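Local coordinates for protein Hia (Haemophilus influenzae, PDB 1S7M) that acts as a trimeric autotransporter adhesin of the bacterial outer membrane, this piece being the HiaBD1 region, which takes part in host recognition, at the interface of chains A and B. Numbering follows the deposited sequence. Chains: chain A/B, Hia.

Contacts 1 and 3 form one continuous patch at the C-terminal end of the chains: their C-alpha centres lie about 6 Å apart and they share A:Arg158, A:Glu159 and B:Tyr129. Strand 157-164 of chain A is held by chain B in two ways, through its backbone beside strand 138-143 in contact 1 and through the A:Arg158 side chain against strand 129-134 in contact 3. Contact 2, built on helix 107-111 of chain A, is about 31 Å from contact 1 and about 27 Å from contact 3, centre to centre. They join homotrimer subunits at two levels, contacts 1 and 3 forming one and contact 2 the other.

Contact 1: the interface of chains A and B. Residues chain A 158-160; chain B 129, 139-142.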
loop_
_atom_site.group_PDB
_atom_site.type_symbol
_atom_site.label_atom_id
_atom_site.label_comp_id
_atom_site.label_asym_id
_atom_site.label_seq_id
_atom_site.Cartn_x
_atom_site.Cartn_y
_atom_site.Cartn_z
ATOM N N ARG A 158 1.428 -13.906 14.038
ATOM C CA ARG A 158 0.840 -13.198 15.141
ATOM C C ARG A 158 -0.327 -14.142 15.479
ATOM O O ARG A 158 -1.323 -14.242 14.741
ATOM C CB ARG A 158 0.338 -11.830 14.729
ATOM C CG ARG A 158 1.401 -10.806 14.462
ATOM C CD ARG A 158 2.140 -10.978 13.108
ATOM N NE ARG A 158 3.036 -9.840 12.866
ATOM C CZ ARG A 158 4.364 -9.935 12.770
ATOM N NH1 ARG A 158 4.940 -11.114 12.873
ATOM N NH2 ARG A 158 5.115 -8.850 12.622
ATOM N N GLU A 159 -0.190 -14.861 16.588
ATOM C CA GLU A 159 -1.201 -15.823 16.988
ATOM C C GLU A 159 -2.110 -15.337 18.110
ATOM O O GLU A 159 -1.644 -14.832 19.130
ATOM C CB GLU A 159 -0.527 -17.152 17.370
ATOM C CG GLU A 159 0.183 -17.877 16.196
ATOM C CD GLU A 159 0.562 -19.315 16.532
ATOM O OE1 GLU A 159 0.765 -20.129 15.605
ATOM O OE2 GLU A 159 0.654 -19.637 17.731
ATOM N N ILE A 160 -3.420 -15.452 17.893
ATOM C CA ILE A 160 -4.385 -15.056 18.920
ATOM C C ILE A 160 -5.033 -16.341 19.409
ATOM O O ILE A 160 -5.608 -17.112 18.623
ATOM C CB ILE A 160 -5.473 -14.109 18.373
ATOM C CG1 ILE A 160 -4.822 -12.881 17.749
ATOM C CG2 ILE A 160 -6.410 -13.692 19.500
ATOM C CD1 ILE A 160 -3.924 -12.096 18.693
ATOM N N TYR B 129 -0.382 -7.662 24.879
ATOM C CA TYR B 129 0.281 -8.056 23.649
ATOM C C TYR B 129 -0.007 -7.098 22.504
ATOM O O TYR B 129 -1.064 -6.475 22.429
ATOM C CB TYR B 129 -0.146 -9.459 23.234
ATOM C CG TYR B 129 0.269 -9.820 21.822
ATOM C CD1 TYR B 129 1.564 -10.260 21.537
ATOM C CD2 TYR B 129 -0.647 -9.729 20.768
ATOM C CE1 TYR B 129 1.933 -10.607 20.250
ATOM C CE2 TYR B 129 -0.290 -10.076 19.471
ATOM C CZ TYR B 129 0.988 -10.516 19.214
ATOM O OH TYR B 129 1.306 -10.920 17.942
ATOM N N VAL B 139 -1.594 -13.660 10.459
ATOM C CA VAL B 139 -2.307 -13.645 11.729
ATOM C C VAL B 139 -3.064 -14.976 11.854
ATOM O O VAL B 139 -3.863 -15.336 10.979
ATOM C CB VAL B 139 -3.321 -12.481 11.826
ATOM C CG1 VAL B 139 -4.072 -12.543 13.162
ATOM C CG2 VAL B 139 -2.614 -11.159 11.686
ATOM N N LYS B 140 -2.812 -15.702 12.942
ATOM C CA LYS B 140 -3.478 -16.981 13.156
ATOM C C LYS B 140 -4.401 -16.951 14.352
ATOM O O LYS B 140 -4.025 -16.460 15.431
ATOM C CB LYS B 140 -2.452 -18.099 13.342
ATOM C CG LYS B 140 -3.030 -19.458 13.111
ATOM C CD LYS B 140 -1.945 -20.506 13.143
ATOM C CE LYS B 140 -2.515 -21.837 12.712
ATOM N NZ LYS B 140 -1.589 -22.953 12.965
ATOM N N PHE B 141 -5.619 -17.456 14.147
ATOM C CA PHE B 141 -6.613 -17.517 15.209
ATOM C C PHE B 141 -6.620 -18.953 15.712
ATOM O O PHE B 141 -7.002 -19.884 15.011
ATOM C CB PHE B 141 -7.987 -17.022 14.694
ATOM C CG PHE B 141 -7.982 -15.542 14.376
ATOM C CD1 PHE B 141 -7.645 -15.085 13.097
ATOM C CD2 PHE B 141 -8.140 -14.607 15.395
ATOM C CE1 PHE B 141 -7.455 -13.726 12.838
ATOM C CE2 PHE B 141 -7.949 -13.235 15.149
ATOM C CZ PHE B 141 -7.604 -12.799 13.865
ATOM N N LYS B 142 -6.151 -19.111 16.942
ATOM C CA LYS B 142 -5.987 -20.421 17.556
ATOM C C LYS B 142 -7.087 -20.921 18.468
ATOM O O LYS B 142 -7.608 -20.183 19.306
ATOM C CB LYS B 142 -4.684 -20.442 18.374
ATOM C CG LYS B 142 -3.446 -19.963 17.640
ATOM C CD LYS B 142 -2.852 -21.090 16.820
ATOM C CE LYS B 142 -2.306 -22.198 17.712
ATOM N NZ LYS B 142 -1.950 -23.411 16.903
HETATM O O HOH W 1 0.085 -22.496 15.355
#
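A:Glu159 and A:Ile160, in strand 157-164, lie alongside B:Lys140 in strand 138-143, and the two strands pair in parallel so that a beta-sheet runs across the subunit boundary. The backbone of B:Lys140 is held at both ends: its N donates to A:Arg158 O at 2.8 Å, while its O accepts from A:Ile160 N at 2.7 Å. B:Lys142 N closes the ladder on A:Ile160 O.

On one side of this sheet A:Glu159 runs out beside B:Lys140, both chains extended and pointing the same way, with CG of the glutamate 3.9 Å from CB of the lysine. B:Lys142 crosses the glutamate at a slant; its bends at chi2 and chi3 (-84° and -67°) carry its CD against the carboxylate carbon. The opposite charges probably favour this grouping, though water stands between the charged atoms.

On the other side A:Ile160 packs side by side with B:Phe141, its CB 4.0 Å from ring atom CD2. B:Tyr129 crosses A:Arg158 at about a right angle, its OH touching the arginine CB and CG, each at 3.5 Å. The water bridging the carboxylate and the two lysine amines lies 3.0 Å from B:Lys140 NZ and 2.7 Å from B:Lys142 NZ, and also contacts A:Glu159 OE1.

Contact 2: the interface of chains A and B. Residues chain A 107, 110; chain B 53, 55, 87, 99-100, 104-105.
A:Val107, at the start of helix 107-111, points both of its methyl groups into a hydrophobic pocket formed by loop residues of chain B. Its CG2 meets CG1 of B:Val99 at 3.7 Å, the two valine side chains crossing at about a right angle. B:Leu55 comes from another direction and reaches toward A:Val107 tip to tip: its CD1 lies 4.0 Å from CG2, and its CD2 packs against CG1. The valine has CG1 anti to the backbone N (chi1 173°), which divides the work between its branches, CG1 turning to the leucine while CG2 also touches B:Val99 and, at 4.0 Å, the CB of B:Ser53. The carbonyl oxygen of B:Ala100 approaches the valine CB.

Within chain B, B:Ser53 OG accepts a hydrogen bond from B:Leu55 N at 3.2 Å, a link that probably helps to set the loop carrying this leucine.

Further along the helix, A:Leu110 takes part with its side chain and its backbone. CG and CD1 both rest on the B:Ala105 methyl, each 3.9 Å from CB. CD1 of B:Leu87 packs 3.6 Å from the backbone O of A:Leu110.

By seating the short helix of one subunit among the loops of the next, the site contributes apolar packing that probably helps hold the trimer together at this level of the adhesin.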
loop_
_atom_site.group_PDB
_atom_site.type_symbol
_atom_site.label_atom_id
_atom_site.label_comp_id
_atom_site.label_asym_id
_atom_site.label_seq_id
_atom_site.Cartn_x
_atom_site.Cartn_y
_atom_site.Cartn_z
ATOM N N VAL A 107 0.336 8.825 -3.002
ATOM C CA VAL A 107 0.100 8.837 -1.571
ATOM C C VAL A 107 -1.415 8.766 -1.323
ATOM O O VAL A 107 -1.896 8.111 -0.402
ATOM C CB VAL A 107 0.676 10.134 -0.942
ATOM C CG1 VAL A 107 0.260 10.233 0.546
ATOM C CG2 VAL A 107 2.206 10.132 -1.081
ATOM N N LEU A 110 -2.578 5.283 -1.362
ATOM C CA LEU A 110 -2.206 4.640 -0.111
ATOM C C LEU A 110 -3.142 4.991 1.033
ATOM O O LEU A 110 -3.407 4.155 1.903
ATOM C CB LEU A 110 -0.782 5.043 0.318
ATOM C CG LEU A 110 0.402 4.679 -0.566
ATOM C CD1 LEU A 110 1.658 4.578 0.320
ATOM C CD2 LEU A 110 0.155 3.351 -1.278
ATOM N N SER B 53 8.598 10.463 -1.325
ATOM C CA SER B 53 7.273 11.084 -1.326
ATOM C C SER B 53 7.264 12.164 -0.250
ATOM O O SER B 53 6.529 13.128 -0.340
ATOM C CB SER B 53 6.216 10.063 -0.958
ATOM O OG SER B 53 6.538 9.494 0.302
ATOM N N LEU B 55 6.954 11.117 3.014
ATOM C CA LEU B 55 6.266 10.508 4.136
ATOM C C LEU B 55 7.288 10.040 5.166
ATOM O O LEU B 55 8.367 9.556 4.809
ATOM C CB LEU B 55 5.424 9.324 3.635
ATOM C CG LEU B 55 4.234 9.645 2.709
ATOM C CD1 LEU B 55 3.647 8.348 2.144
ATOM C CD2 LEU B 55 3.145 10.384 3.489
ATOM N N LEU B 87 0.829 8.477 7.349
ATOM C CA LEU B 87 0.121 9.042 6.208
ATOM C C LEU B 87 -0.616 10.349 6.519
ATOM O O LEU B 87 -1.265 10.921 5.644
ATOM C CB LEU B 87 -0.865 8.003 5.647
ATOM C CG LEU B 87 -0.313 6.764 4.916
ATOM C CD1 LEU B 87 -1.470 5.878 4.446
ATOM C CD2 LEU B 87 0.521 7.200 3.709
ATOM N N VAL B 99 2.290 16.056 3.092
ATOM C CA VAL B 99 2.418 15.439 1.772
ATOM C C VAL B 99 1.057 15.382 1.094
ATOM O O VAL B 99 0.099 14.817 1.628
ATOM C CB VAL B 99 3.010 14.029 1.890
ATOM C CG1 VAL B 99 3.093 13.371 0.506
ATOM C CG2 VAL B 99 4.391 14.108 2.552
ATOM N N ALA B 100 0.966 15.996 -0.072
ATOM C CA ALA B 100 -0.275 16.026 -0.830
ATOM C C ALA B 100 -0.635 14.636 -1.402
ATOM O O ALA B 100 0.247 13.776 -1.616
ATOM C CB ALA B 100 -0.148 17.032 -1.963
ATOM N N ALA B 104 3.720 10.847 -5.944
ATOM C CA ALA B 104 4.028 9.453 -6.169
ATOM C C ALA B 104 4.510 8.832 -4.876
ATOM O O ALA B 104 5.355 9.411 -4.154
ATOM C CB ALA B 104 5.094 9.298 -7.254
ATOM N N ALA B 105 3.957 7.657 -4.574
ATOM C CA ALA B 105 4.343 6.918 -3.384
ATOM C C ALA B 105 5.539 6.003 -3.734
ATOM O O ALA B 105 5.713 5.611 -4.904
ATOM C CB ALA B 105 3.170 6.114 -2.894
#

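Contact 3: the interface of chains A and B. Residues chain A 152-153, 158-159; chain B 117, 129, 131-132.
A:Thr153 OG1 bonds both a carboxylate and a phenol hydroxyl of chain B. OG1 donates to B:Asp131 OD2 at 2.5 Å, using the carboxylate lone pair that faces away from OD1, and shares a second hydrogen bond with B:Tyr129 OH at 3.0 Å, whose direction is not settled. With chi1 at -59°, OG1 is set beside the backbone N and lies at the edge of the tyrosine ring, in its plane. A second set of hydrogen bonds comes from A:Arg158, which grips the backbone carbonyl of B:Gln132 side-on: NE and NH2 both donate to O, at 2.8 Å and 3.0 Å, and the acceptor lies in the guanidinium plane. Within chain B, B:Gln132 N donates to OD1 of B:Asp131, which probably helps to position the carboxylate.

Charge pairing joins the same arginine to B:Asp131. The carboxylate is stacked on one guanidinium face, the planes 17° apart, with OD2 over the centre; NH2 and OD1 form a salt bridge at 3.7 Å. The arginine is thus bonded along one edge and covered on a face, which should restrict its rotation.

Packing contacts complete the patch: the backbone N of A:Lys152 lies over one face of the B:Tyr129 ring, offset toward the rim, and its CA is 3.5 Å from CE1. Nearer the backbone, the aliphatic stem of A:Arg158 touches B:Ile117, CG to CG2 at 4.1 Å.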
loop_
_atom_site.group_PDB
_atom_site.type_symbol
_atom_site.label_atom_id
_atom_site.label_comp_id
_atom_site.label_asym_id
_atom_site.label_seq_id
_atom_site.Cartn_x
_atom_site.Cartn_y
_atom_site.Cartn_z
ATOM N N LYS A 152 0.488 -13.714 20.914
ATOM C CA LYS A 152 1.912 -14.045 20.957
ATOM C C LYS A 152 2.447 -14.271 19.539
ATOM O O LYS A 152 1.826 -14.973 18.751
ATOM C CB LYS A 152 2.109 -15.323 21.794
ATOM C CG LYS A 152 3.476 -15.981 21.674
ATOM C CD LYS A 152 4.586 -15.068 22.168
ATOM C CE LYS A 152 4.972 -15.369 23.614
ATOM N NZ LYS A 152 5.512 -16.752 23.749
ATOM N N THR A 153 3.594 -13.684 19.210
ATOM C CA THR A 153 4.163 -13.908 17.886
ATOM C C THR A 153 5.015 -15.171 17.961
ATOM O O THR A 153 5.982 -15.231 18.696
ATOM C CB THR A 153 5.014 -12.721 17.429
ATOM O OG1 THR A 153 4.196 -11.537 17.397
ATOM C CG2 THR A 153 5.597 -12.982 16.036
ATOM N N ARG A 158 1.428 -13.906 14.038
ATOM C CA ARG A 158 0.840 -13.198 15.141
ATOM C C ARG A 158 -0.327 -14.142 15.479
ATOM O O ARG A 158 -1.323 -14.242 14.741
ATOM C CB ARG A 158 0.338 -11.830 14.729
ATOM C CG ARG A 158 1.401 -10.806 14.462
ATOM C CD ARG A 158 2.140 -10.978 13.108
ATOM N NE ARG A 158 3.036 -9.840 12.866
ATOM C CZ ARG A 158 4.364 -9.935 12.770
ATOM N NH1 ARG A 158 4.940 -11.114 12.873
ATOM N NH2 ARG A 158 5.115 -8.850 12.622
ATOM N N GLU A 159 -0.190 -14.861 16.588
ATOM C CA GLU A 159 -1.201 -15.823 16.988
ATOM C C GLU A 159 -2.110 -15.337 18.110
ATOM O O GLU A 159 -1.644 -14.832 19.130
ATOM C CB GLU A 159 -0.527 -17.152 17.370
ATOM C CG GLU A 159 0.183 -17.877 16.196
ATOM C CD GLU A 159 0.562 -19.315 16.532
ATOM O OE1 GLU A 159 0.765 -20.129 15.605
ATOM O OE2 GLU A 159 0.654 -19.637 17.731
ATOM N N ILE B 117 -1.980 -5.097 15.758
ATOM C CA ILE B 117 -2.853 -6.108 16.334
ATOM C C ILE B 117 -2.493 -6.207 17.816
ATOM O O ILE B 117 -1.306 -6.236 18.175
ATOM C CB ILE B 117 -2.723 -7.490 15.650
ATOM C CG1 ILE B 117 -3.783 -8.424 16.223
ATOM C CG2 ILE B 117 -1.316 -8.089 15.825
ATOM C CD1 ILE B 117 -3.773 -9.837 15.626
ATOM N N TYR B 129 -0.382 -7.662 24.879
ATOM C CA TYR B 129 0.281 -8.056 23.649
ATOM C C TYR B 129 -0.007 -7.098 22.504
ATOM O O TYR B 129 -1.064 -6.475 22.429
ATOM C CB TYR B 129 -0.146 -9.459 23.234
ATOM C CG TYR B 129 0.269 -9.820 21.822
ATOM C CD1 TYR B 129 1.564 -10.260 21.537
ATOM C CD2 TYR B 129 -0.647 -9.729 20.768
ATOM C CE1 TYR B 129 1.933 -10.607 20.250
ATOM C CE2 TYR B 129 -0.290 -10.076 19.471
ATOM C CZ TYR B 129 0.988 -10.516 19.214
ATOM O OH TYR B 129 1.306 -10.920 17.942
ATOM N N ASP B 131 1.661 -6.266 18.233
ATOM C CA ASP B 131 2.625 -6.430 17.179
ATOM C C ASP B 131 2.054 -5.688 15.972
ATOM O O ASP B 131 0.947 -5.132 16.026
ATOM C CB ASP B 131 2.862 -7.907 16.875
ATOM C CG ASP B 131 4.278 -8.173 16.376
ATOM O OD1 ASP B 131 4.958 -7.207 15.966
ATOM O OD2 ASP B 131 4.711 -9.345 16.374
ATOM N N GLN B 132 2.830 -5.612 14.903
ATOM C CA GLN B 132 2.341 -4.931 13.724
ATOM C C GLN B 132 2.091 -6.003 12.682
ATOM O O GLN B 132 2.766 -7.042 12.669
ATOM C CB GLN B 132 3.368 -3.931 13.195
ATOM C CG GLN B 132 3.871 -2.907 14.214
ATOM C CD GLN B 132 4.817 -1.901 13.580
ATOM O OE1 GLN B 132 5.513 -2.217 12.615
ATOM N NE2 GLN B 132 4.850 -0.686 14.119
#